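Local coordinates for protein putative prolyl-tRNA synthetase (Leishmania major, PDB 5XIL) that probably charges tRNA(Pro) with L-proline at the expense of ATP, acting as a class II aminoacyl-tRNA synthetase, at residues G197-F205 against W437-K448; P286-P297 against L323-L334. All coordinates share one frame; numbering follows the deposited sequence. Where two conformers were deposited one is given.

Interaction 1 is a partly buried seam between two domains, whereas interaction 2 is a buried contact inside a single one. In interaction 1 the class II catalytic core, through residues 197-205, meets the zinc-bearing C-terminal domain at 437-448; a carboxylate, a hydroxyl and bridging waters join a turn to a helix. Interaction 2 pairs parallel strands of the anticodon-binding domain by backbone hydrogen bonds, with apolar packing on the sheet face of Val-293 and Ile-295 and an arginine stacked on a glutamine. The two share no strand or helix. They lie on opposite sides of the chain's centre, their centres about 47 Å apart, and interaction 2 is nested within the loop that interaction 1 closes.

Interaction 1. Residues G197-F205 against W437-K448. With ZN (zinc ion), chain B.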
loop_
_atom_site.group_PDB
_atom_site.type_symbol
_atom_site.label_atom_id
_atom_site.label_comp_id
_atom_site.label_asym_id
_atom_site.label_seq_id
_atom_site.Cartn_x
_atom_site.Cartn_y
_atom_site.Cartn_z
ATOM N N GLY A 197 5.806 -17.296 -20.752
ATOM C CA GLY A 197 5.229 -18.000 -21.915
ATOM C C GLY A 197 3.733 -17.754 -22.043
ATOM O O GLY A 197 3.161 -16.902 -21.355
ATOM N N ARG A 198 3.131 -18.467 -22.990
ATOM C CA ARG A 198 1.726 -18.359 -23.253
ATOM C C ARG A 198 1.042 -19.665 -22.890
ATOM O O ARG A 198 1.533 -20.773 -23.183
ATOM C CB ARG A 198 1.491 -18.080 -24.744
ATOM C CG ARG A 198 0.078 -17.658 -25.055
ATOM C CD ARG A 198 -0.214 -17.513 -26.555
ATOM N NE ARG A 198 0.382 -18.534 -27.414
ATOM C CZ ARG A 198 1.495 -18.393 -28.135
ATOM N NH1 ARG A 198 2.216 -17.274 -28.070
ATOM N NH2 ARG A 198 1.918 -19.409 -28.890
ATOM N N LYS A 199 -0.114 -19.563 -22.272
ATOM C CA LYS A 199 -0.857 -20.728 -21.970
ATOM C C LYS A 199 -1.392 -21.362 -23.275
ATOM O O LYS A 199 -1.633 -20.654 -24.272
ATOM C CB LYS A 199 -2.011 -20.459 -21.022
ATOM C CG LYS A 199 -1.618 -20.017 -19.622
ATOM C CD LYS A 199 -1.004 -21.137 -18.829
ATOM C CE LYS A 199 -1.150 -20.825 -17.349
ATOM N NZ LYS A 199 -0.444 -21.835 -16.523
ATOM N N THR A 200 -1.493 -22.686 -23.294
ATOM C CA THR A 200 -2.263 -23.324 -24.401
ATOM C C THR A 200 -3.727 -22.890 -24.383
ATOM O O THR A 200 -4.298 -22.415 -23.347
ATOM C CB THR A 200 -2.211 -24.871 -24.312
ATOM O OG1 THR A 200 -2.903 -25.290 -23.133
ATOM C CG2 THR A 200 -0.784 -25.364 -24.308
ATOM N N GLU A 201 -4.408 -23.134 -25.499
ATOM C CA GLU A 201 -5.886 -22.951 -25.534
ATOM C C GLU A 201 -6.595 -23.608 -24.383
ATOM O O GLU A 201 -7.484 -23.015 -23.747
ATOM C CB GLU A 201 -6.459 -23.479 -26.866
ATOM C CG GLU A 201 -6.265 -22.551 -28.027
ATOM C CD GLU A 201 -7.046 -21.250 -27.909
ATOM O OE1 GLU A 201 -8.242 -21.232 -27.552
ATOM O OE2 GLU A 201 -6.451 -20.217 -28.235
ATOM N N LYS A 202 -6.205 -24.845 -24.063
ATOM C CA LYS A 202 -6.834 -25.585 -22.968
ATOM C C LYS A 202 -6.611 -24.869 -21.605
ATOM O O LYS A 202 -7.448 -24.824 -20.743
ATOM C CB LYS A 202 -6.213 -27.027 -22.884
ATOM C CG LYS A 202 -6.788 -27.885 -21.750
ATOM C CD LYS A 202 -6.221 -29.304 -21.775
ATOM C CE LYS A 202 -6.810 -30.239 -20.703
ATOM N NZ LYS A 202 -6.359 -31.726 -20.692
ATOM N N GLU A 203 -5.450 -24.293 -21.418
ATOM C CA GLU A 203 -5.104 -23.778 -20.082
ATOM C C GLU A 203 -5.308 -22.279 -19.868
ATOM O O GLU A 203 -5.099 -21.776 -18.783
ATOM C CB GLU A 203 -3.622 -24.117 -19.775
ATOM C CG GLU A 203 -3.393 -25.609 -19.656
ATOM C CD GLU A 203 -3.968 -26.228 -18.404
ATOM O OE1 GLU A 203 -4.009 -25.580 -17.344
ATOM O OE2 GLU A 203 -4.255 -27.424 -18.474
ATOM N N LYS A 204 -5.726 -21.568 -20.882
ATOM C CA LYS A 204 -5.981 -20.150 -20.727
ATOM C C LYS A 204 -7.193 -19.828 -19.876
ATOM O O LYS A 204 -8.037 -20.686 -19.584
ATOM C CB LYS A 204 -6.141 -19.498 -22.073
ATOM C CG LYS A 204 -7.459 -19.804 -22.742
ATOM C CD LYS A 204 -7.452 -19.215 -24.137
ATOM C CE LYS A 204 -8.871 -19.010 -24.667
ATOM N NZ LYS A 204 -8.839 -18.634 -26.126
ATOM N N PHE A 205 -7.286 -18.580 -19.517
ATOM C CA PHE A 205 -8.491 -18.079 -18.857
ATOM C C PHE A 205 -9.625 -18.113 -19.867
ATOM O O PHE A 205 -9.537 -17.513 -20.967
ATOM C CB PHE A 205 -8.271 -16.668 -18.378
ATOM C CG PHE A 205 -9.526 -16.008 -17.841
ATOM C CD1 PHE A 205 -10.414 -16.705 -17.001
ATOM C CD2 PHE A 205 -9.868 -14.748 -18.236
ATOM C CE1 PHE A 205 -11.594 -16.103 -16.530
ATOM C CE2 PHE A 205 -11.010 -14.131 -17.739
ATOM C CZ PHE A 205 -11.894 -14.808 -16.916
ATOM N N TRP A 437 5.485 -30.445 -29.817
ATOM C CA TRP A 437 4.001 -30.547 -29.815
ATOM C C TRP A 437 3.475 -29.994 -31.151
ATOM O O TRP A 437 4.046 -29.045 -31.681
ATOM C CB TRP A 437 3.466 -29.702 -28.676
ATOM C CG TRP A 437 1.983 -29.691 -28.500
ATOM C CD1 TRP A 437 1.109 -30.749 -28.619
ATOM C CD2 TRP A 437 1.183 -28.562 -28.195
ATOM N NE1 TRP A 437 -0.187 -30.339 -28.362
ATOM C CE2 TRP A 437 -0.169 -29.002 -28.106
ATOM C CE3 TRP A 437 1.454 -27.224 -28.026
ATOM C CZ2 TRP A 437 -1.204 -28.153 -27.791
ATOM C CZ3 TRP A 437 0.436 -26.407 -27.697
ATOM C CH2 TRP A 437 -0.887 -26.854 -27.595
ATOM N N CYS A 438 2.463 -30.634 -31.761
ATOM C CA CYS A 438 1.951 -30.107 -33.054
ATOM C C CYS A 438 1.013 -28.930 -32.845
ATOM O O CYS A 438 0.715 -28.172 -33.784
ATOM C CB CYS A 438 1.210 -31.217 -33.857
ATOM S SG CYS A 438 -0.248 -31.833 -33.029
ATOM N N GLY A 439 0.526 -28.779 -31.624
ATOM C CA GLY A 439 -0.362 -27.713 -31.277
ATOM C C GLY A 439 -1.798 -28.124 -31.134
ATOM O O GLY A 439 -2.651 -27.297 -30.790
ATOM N N ALA A 440 -2.117 -29.394 -31.388
ATOM C CA ALA A 440 -3.514 -29.851 -31.259
ATOM C C ALA A 440 -3.914 -30.092 -29.827
ATOM O O ALA A 440 -3.178 -30.754 -29.091
ATOM C CB ALA A 440 -3.707 -31.139 -32.062
ATOM N N MET A 441 -5.078 -29.591 -29.413
ATOM C CA MET A 441 -5.588 -29.864 -28.064
ATOM C C MET A 441 -5.734 -31.317 -27.726
ATOM O O MET A 441 -5.510 -31.748 -26.572
ATOM C CB MET A 441 -6.943 -29.176 -27.847
ATOM C CG MET A 441 -7.303 -29.025 -26.399
ATOM S SD MET A 441 -8.870 -28.170 -26.223
ATOM C CE MET A 441 -8.359 -26.491 -26.553
ATOM N N GLU A 442 -6.156 -32.111 -28.706
ATOM C CA GLU A 442 -6.312 -33.539 -28.518
ATOM C C GLU A 442 -5.011 -34.214 -27.989
ATOM O O GLU A 442 -5.032 -35.117 -27.157
ATOM C CB GLU A 442 -6.696 -34.162 -29.879
ATOM C CG GLU A 442 -7.904 -33.492 -30.519
ATOM C CD GLU A 442 -7.532 -32.468 -31.591
ATOM O OE1 GLU A 442 -7.572 -32.845 -32.790
ATOM O OE2 GLU A 442 -7.249 -31.299 -31.264
ATOM N N CYS A 443 -3.886 -33.758 -28.527
ATOM C CA CYS A 443 -2.576 -34.312 -28.194
ATOM C C CYS A 443 -2.187 -33.946 -26.771
ATOM O O CYS A 443 -1.712 -34.797 -26.018
ATOM C CB CYS A 443 -1.520 -33.857 -29.167
ATOM S SG CYS A 443 -1.777 -34.440 -30.919
ATOM N N GLU A 444 -2.425 -32.696 -26.407
ATOM C CA GLU A 444 -2.266 -32.250 -24.992
ATOM C C GLU A 444 -3.090 -33.074 -24.039
ATOM O O GLU A 444 -2.623 -33.479 -22.944
ATOM C CB GLU A 444 -2.636 -30.764 -24.900
ATOM C CG GLU A 444 -2.604 -30.151 -23.550
ATOM C CD GLU A 444 -2.805 -28.629 -23.639
ATOM O OE1 GLU A 444 -3.080 -28.084 -24.772
ATOM O OE2 GLU A 444 -2.658 -27.977 -22.573
ATOM N N ASN A 445 -4.324 -33.343 -24.421
ATOM C CA ASN A 445 -5.199 -34.160 -23.594
ATOM C C ASN A 445 -4.677 -35.620 -23.435
ATOM O O ASN A 445 -4.758 -36.222 -22.371
ATOM C CB ASN A 445 -6.587 -34.176 -24.266
ATOM C CG ASN A 445 -7.431 -32.971 -23.894
ATOM O OD1 ASN A 445 -7.281 -32.400 -22.834
ATOM N ND2 ASN A 445 -8.345 -32.597 -24.756
ATOM N N GLN A 446 -4.210 -36.187 -24.548
ATOM C CA GLN A 446 -3.679 -37.525 -24.549
ATOM C C GLN A 446 -2.412 -37.623 -23.648
ATOM O O GLN A 446 -2.267 -38.541 -22.852
ATOM C CB GLN A 446 -3.304 -37.936 -25.955
ATOM C CG GLN A 446 -3.150 -39.462 -26.040
ATOM C CD GLN A 446 -2.477 -39.922 -27.289
ATOM O OE1 GLN A 446 -2.816 -39.475 -28.399
ATOM N NE2 GLN A 446 -1.514 -40.830 -27.140
ATOM N N VAL A 447 -1.541 -36.624 -23.752
ATOM C CA VAL A 447 -0.362 -36.598 -22.851
ATOM C C VAL A 447 -0.783 -36.684 -21.383
ATOM O O VAL A 447 -0.222 -37.475 -20.618
ATOM C CB VAL A 447 0.504 -35.387 -23.146
ATOM C CG1 VAL A 447 1.562 -35.214 -22.032
ATOM C CG2 VAL A 447 1.139 -35.520 -24.515
ATOM N N LYS A 448 -1.779 -35.893 -20.974
ATOM C CA LYS A 448 -2.166 -35.881 -19.587
ATOM C C LYS A 448 -2.830 -37.199 -19.172
ATOM O O LYS A 448 -2.577 -37.786 -18.112
ATOM C CB LYS A 448 -3.026 -34.647 -19.303
ATOM C CG LYS A 448 -3.335 -34.409 -17.835
ATOM C CD LYS A 448 -4.093 -33.077 -17.692
ATOM C CE LYS A 448 -4.131 -32.531 -16.287
ATOM N NZ LYS A 448 -4.911 -33.391 -15.367
HETATM ZN ZN ZN B . 0.041 -33.893 -32.020
HETATM O O HOH W 1 -4.925 -26.696 -25.998
HETATM O O HOH W 2 -3.759 -31.318 -20.472
HETATM O O HOH W 3 -2.722 -29.087 -20.120
#
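Lys-202 and Met-441 bring the two backbones nearest, their CA atoms 6.8 Å apart, where the turn after strand 195-198 faces the start of helix 441-455; no backbone hydrogen bond crosses. Glu-444 is the centre. Its extended chain, CG anti to the backbone N (chi1 177°), reaches from the helix to meet Thr-200 coming from the opposite direction. Thr-200 OG1 donates to the syn lone pair of Glu-444 OE2 at 2.8 Å. The same OG1 accepts from the backbone N of Glu-203 at 3.2 Å in an ST motif. Lys-202, its chain extended and CG anti to its N, crosses Glu-444 with CB 3.7 Å from Glu-444 OE2 and carries its end to Asn-445. One water links the backbone N of Lys-202 to Glu-444 OE1. Another donates to both Glu-203 OE2 and Glu-444 OE2, which stand 4.4 Å apart, and so probably eases their repulsion. Beside this polar cluster, Thr-200 CG2 lies 3.6 Å from Trp-437 CH2, and Met-441 hooks its CE to within 3.6 Å of Glu-201 CB. The flanking Cys-438 and Cys-443 bind the zinc ion, which Cys-493 also holds. Strand 475-480, the antiparallel neighbour of 195-198, completes the joint between catalytic core and C-terminal domain: Thr-476 gives Glu-444 OE2 a further hydrogen bond, and Lys-475 forms a salt bridge with Glu-203.

Interaction 2. Residues P286-P297 against L323-L334; sequences PRVASTQVIIIP and LCEGGVRARCDL
Arg-329 folds its guanidinium against the side-chain amide of Gln-292, the two planes stacked only 20° apart with Gln-292 CD 3.5 Å above the guanidinium. Bending at chi3 (-77°) turns the arginine head into the curve of residues 286-290, where NE and NH2 grip Ala-289 O side-on, at 2.6 and 2.9 Å. Gln-292 OE1 accepts from the backbone N of Arg-329 at 2.9 Å while NE2 donates to Pro-286 O, which fixes the amide's flip. From here the chains run on as hydrogen-bonded parallel strands, Val-293 beside Ala-330 and Ile-295 beside Cys-332. On the face of Val-293 and Ile-295, small residues leave room for branched ones: Ile-295 sets its CB 3.9 Å from Cys-332 SG, its CD1 packs loosely against Ala-330 CB and Leu-323 CD1, and Val-293 CG2 nests on Val-328 CG1 at 3.6 Å. On the other face the aliphatic part of Arg-331 fits between Thr-291, which crosses at about a right angle with CG2 3.5 Å from Arg-331 CG, and Ile-294, which lies alongside. Strands 293-297 and 330-332 are joined by helix 306-325 in a beta-alpha-beta crossover; the helix ends in a Schellman motif at Gly-327 and packs Leu-319 and Cys-316 on Ile-295. Strand 354-358 flanks 293-297, leaving 330-332 outermost within the chain; Val-391 of helix 387-412 touches Val-293, and Tyr-44 of helix 40-60 touches Arg-329.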
loop_
_atom_site.group_PDB
_atom_site.type_symbol
_atom_site.label_atom_id
_atom_site.label_comp_id
_atom_site.label_asym_id
_atom_site.label_seq_id
_atom_site.Cartn_x
_atom_site.Cartn_y
_atom_site.Cartn_z
ATOM N N PRO A 286 17.301 -11.125 0.223
ATOM C CA PRO A 286 17.617 -9.921 1.005
ATOM C C PRO A 286 16.796 -8.684 0.704
ATOM O O PRO A 286 16.550 -7.892 1.612
ATOM C CB PRO A 286 19.105 -9.668 0.691
ATOM C CG PRO A 286 19.388 -10.367 -0.551
ATOM C CD PRO A 286 18.432 -11.577 -0.614
ATOM N N ARG A 287 16.310 -8.540 -0.529
ATOM C CA ARG A 287 15.525 -7.401 -0.862
ATOM C C ARG A 287 14.160 -7.430 -0.237
ATOM O O ARG A 287 13.452 -6.355 -0.207
ATOM C CB ARG A 287 15.473 -7.137 -2.378
ATOM C CG ARG A 287 16.874 -6.911 -2.985
ATOM C CD ARG A 287 16.821 -7.033 -4.494
ATOM N NE ARG A 287 18.145 -6.832 -5.126
ATOM C CZ ARG A 287 18.375 -6.940 -6.404
ATOM N NH1 ARG A 287 17.380 -7.244 -7.214
ATOM N NH2 ARG A 287 19.622 -6.733 -6.874
ATOM N N VAL A 288 13.722 -8.576 0.321
ATOM C CA VAL A 288 12.427 -8.550 0.989
ATOM C C VAL A 288 12.538 -9.016 2.423
ATOM O O VAL A 288 11.575 -9.376 3.053
ATOM C CB VAL A 288 11.369 -9.414 0.197
ATOM C CG1 VAL A 288 11.105 -8.842 -1.161
ATOM C CG2 VAL A 288 11.794 -10.889 0.101
ATOM N N ALA A 289 13.744 -9.021 2.948
ATOM C CA ALA A 289 13.975 -9.435 4.322
ATOM C C ALA A 289 13.733 -8.247 5.281
ATOM O O ALA A 289 14.395 -7.213 5.152
ATOM C CB ALA A 289 15.385 -10.001 4.531
ATOM N N SER A 290 12.799 -8.445 6.206
ATOM C CA SER A 290 12.398 -7.381 7.091
ATOM C C SER A 290 13.618 -6.960 7.931
ATOM O O SER A 290 13.823 -5.763 8.198
ATOM C CB SER A 290 11.314 -7.887 8.021
ATOM O OG SER A 290 10.949 -6.833 8.833
ATOM N N THR A 291 14.342 -7.956 8.405
ATOM C CA THR A 291 15.696 -7.791 8.937
ATOM C C THR A 291 16.670 -8.427 7.964
ATOM O O THR A 291 16.551 -9.588 7.662
ATOM C CB THR A 291 15.835 -8.377 10.328
ATOM O OG1 THR A 291 14.963 -7.646 11.167
ATOM C CG2 THR A 291 17.291 -8.290 10.871
ATOM N N GLN A 292 17.667 -7.657 7.531
ATOM C CA GLN A 292 18.658 -8.138 6.565
ATOM C C GLN A 292 19.921 -8.643 7.298
ATOM O O GLN A 292 20.593 -9.578 6.852
ATOM C CB GLN A 292 19.008 -6.996 5.660
ATOM C CG GLN A 292 17.916 -6.649 4.637
ATOM C CD GLN A 292 18.273 -5.447 3.802
ATOM O OE1 GLN A 292 18.727 -4.424 4.315
ATOM N NE2 GLN A 292 18.134 -5.574 2.497
ATOM N N VAL A 293 20.201 -8.013 8.421
ATOM C CA VAL A 293 21.390 -8.363 9.230
ATOM C C VAL A 293 21.018 -8.423 10.674
ATOM O O VAL A 293 20.455 -7.484 11.230
ATOM C CB VAL A 293 22.521 -7.330 9.059
ATOM C CG1 VAL A 293 23.723 -7.718 9.925
ATOM C CG2 VAL A 293 22.845 -7.032 7.614
ATOM N N ILE A 294 21.325 -9.530 11.329
ATOM C CA ILE A 294 21.134 -9.638 12.735
ATOM C C ILE A 294 22.519 -9.603 13.414
ATOM O O ILE A 294 23.392 -10.312 13.047
ATOM C CB ILE A 294 20.367 -10.884 13.148
ATOM C CG1 ILE A 294 19.955 -10.863 14.635
ATOM C CG2 ILE A 294 21.112 -12.163 12.854
ATOM C CD1 ILE A 294 18.875 -9.887 14.937
ATOM N N ILE A 295 22.617 -8.838 14.467
ATOM C CA ILE A 295 23.897 -8.679 15.252
ATOM C C ILE A 295 23.741 -9.392 16.623
ATOM O O ILE A 295 22.868 -9.057 17.406
ATOM C CB ILE A 295 24.199 -7.181 15.447
ATOM C CG1 ILE A 295 24.255 -6.444 14.118
ATOM C CG2 ILE A 295 25.474 -6.965 16.295
ATOM C CD1 ILE A 295 24.087 -4.949 14.265
ATOM N N ILE A 296 24.589 -10.381 16.894
ATOM C CA ILE A 296 24.491 -11.139 18.094
ATOM C C ILE A 296 25.851 -11.091 18.805
ATOM O O ILE A 296 26.843 -11.463 18.192
ATOM C CB ILE A 296 24.173 -12.584 17.763
ATOM C CG1 ILE A 296 22.880 -12.652 16.913
ATOM C CG2 ILE A 296 24.102 -13.415 19.030
ATOM C CD1 ILE A 296 22.530 -14.024 16.394
ATOM N N PRO A 297 25.870 -10.643 20.084
ATOM C CA PRO A 297 27.113 -10.617 20.839
ATOM C C PRO A 297 27.562 -12.052 21.201
ATOM O O PRO A 297 26.739 -12.977 21.451
ATOM C CB PRO A 297 26.766 -9.722 22.055
ATOM C CG PRO A 297 25.345 -10.104 22.322
ATOM C CD PRO A 297 24.736 -10.216 20.927
ATOM N N LEU A 323 24.805 0.747 10.542
ATOM C CA LEU A 323 24.251 0.057 9.329
ATOM C C LEU A 323 22.929 0.677 8.857
ATOM O O LEU A 323 22.704 0.901 7.643
ATOM C CB LEU A 323 24.151 -1.414 9.590
ATOM C CG LEU A 323 25.437 -2.199 9.809
ATOM C CD1 LEU A 323 25.110 -3.624 10.149
ATOM C CD2 LEU A 323 26.300 -2.190 8.593
ATOM N N CYS A 324 22.075 1.004 9.797
ATOM C CA CYS A 324 20.725 1.507 9.453
ATOM C C CYS A 324 20.827 2.892 8.815
ATOM O O CYS A 324 20.153 3.216 7.821
ATOM C CB CYS A 324 19.811 1.483 10.689
ATOM S SG CYS A 324 19.311 -0.108 11.358
ATOM N N GLU A 325 21.789 3.683 9.286
ATOM C CA GLU A 325 22.068 4.980 8.710
ATOM C C GLU A 325 22.548 4.850 7.287
ATOM O O GLU A 325 22.265 5.706 6.483
ATOM C CB GLU A 325 23.115 5.774 9.555
ATOM C CG GLU A 325 23.277 7.220 9.109
ATOM C CD GLU A 325 22.029 8.092 9.375
ATOM O OE1 GLU A 325 21.186 7.749 10.246
ATOM O OE2 GLU A 325 21.905 9.154 8.708
ATOM N N GLY A 326 23.216 3.745 6.964
ATOM C CA GLY A 326 23.648 3.441 5.616
ATOM C C GLY A 326 22.614 2.684 4.794
ATOM O O GLY A 326 22.911 2.218 3.723
ATOM N N GLY A 327 21.390 2.525 5.301
ATOM C CA GLY A 327 20.318 1.935 4.497
ATOM C C GLY A 327 20.106 0.444 4.716
ATOM O O GLY A 327 19.231 -0.119 4.093
ATOM N N VAL A 328 20.901 -0.206 5.574
ATOM C CA VAL A 328 20.813 -1.659 5.765
ATOM C C VAL A 328 19.871 -1.907 6.915
ATOM O O VAL A 328 19.936 -1.175 7.913
ATOM C CB VAL A 328 22.187 -2.229 6.172
ATOM C CG1 VAL A 328 22.063 -3.696 6.634
ATOM C CG2 VAL A 328 23.185 -2.015 5.028
ATOM N N ARG A 329 18.975 -2.878 6.775
ATOM C CA ARG A 329 18.027 -3.193 7.834
ATOM C C ARG A 329 18.708 -4.103 8.842
ATOM O O ARG A 329 18.707 -5.324 8.686
ATOM C CB ARG A 329 16.783 -3.873 7.260
ATOM C CG ARG A 329 15.902 -2.954 6.429
ATOM C CD ARG A 329 14.542 -3.581 6.167
ATOM N NE ARG A 329 14.604 -4.609 5.133
ATOM C CZ ARG A 329 14.863 -4.366 3.852
ATOM N NH1 ARG A 329 15.086 -3.125 3.443
ATOM N NH2 ARG A 329 14.900 -5.364 2.979
ATOM N N ALA A 330 19.291 -3.509 9.877
ATOM C CA ALA A 330 19.997 -4.296 10.879
ATOM C C ALA A 330 19.287 -4.239 12.190
ATOM O O ALA A 330 18.638 -3.243 12.496
ATOM C CB ALA A 330 21.446 -3.794 11.054
ATOM N N ARG A 331 19.474 -5.258 12.991
ATOM C CA ARG A 331 19.056 -5.223 14.356
ATOM C C ARG A 331 19.896 -6.108 15.220
ATOM O O ARG A 331 20.585 -6.975 14.709
ATOM C CB ARG A 331 17.594 -5.561 14.450
ATOM C CG ARG A 331 17.162 -6.891 14.072
ATOM C CD ARG A 331 15.791 -7.106 14.727
ATOM N NE ARG A 331 16.003 -7.404 16.136
ATOM C CZ ARG A 331 15.059 -7.788 16.983
ATOM N NH1 ARG A 331 13.796 -7.935 16.564
ATOM N NH2 ARG A 331 15.396 -8.024 18.252
ATOM N N CYS A 332 19.836 -5.886 16.548
ATOM C CA CYS A 332 20.461 -6.766 17.507
ATOM C C CYS A 332 19.574 -7.786 18.202
ATOM O O CYS A 332 18.418 -7.573 18.384
ATOM C CB CYS A 332 21.109 -5.917 18.603
ATOM S SG CYS A 332 22.266 -4.789 17.920
ATOM N N ASP A 333 20.134 -8.913 18.573
ATOM C CA ASP A 333 19.451 -9.850 19.436
ATOM C C ASP A 333 20.281 -9.922 20.739
ATOM O O ASP A 333 21.291 -10.637 20.799
ATOM C CB ASP A 333 19.287 -11.207 18.815
ATOM C CG ASP A 333 18.313 -12.082 19.598
ATOM O OD1 ASP A 333 18.128 -11.811 20.815
ATOM O OD2 ASP A 333 17.698 -13.006 19.023
ATOM N N LEU A 334 19.875 -9.150 21.730
ATOM C CA LEU A 334 20.580 -9.104 23.039
ATOM C C LEU A 334 19.817 -9.848 24.142
ATOM O O LEU A 334 20.013 -9.581 25.338
ATOM C CB LEU A 334 20.797 -7.652 23.456
ATOM C CG LEU A 334 21.387 -6.759 22.359
ATOM C CD1 LEU A 334 21.408 -5.319 22.805
ATOM C CD2 LEU A 334 22.759 -7.181 21.926
HETATM O O HOH W 4 15.522 -4.167 0.547
HETATM O O HOH W 5 18.888 -2.355 2.686
#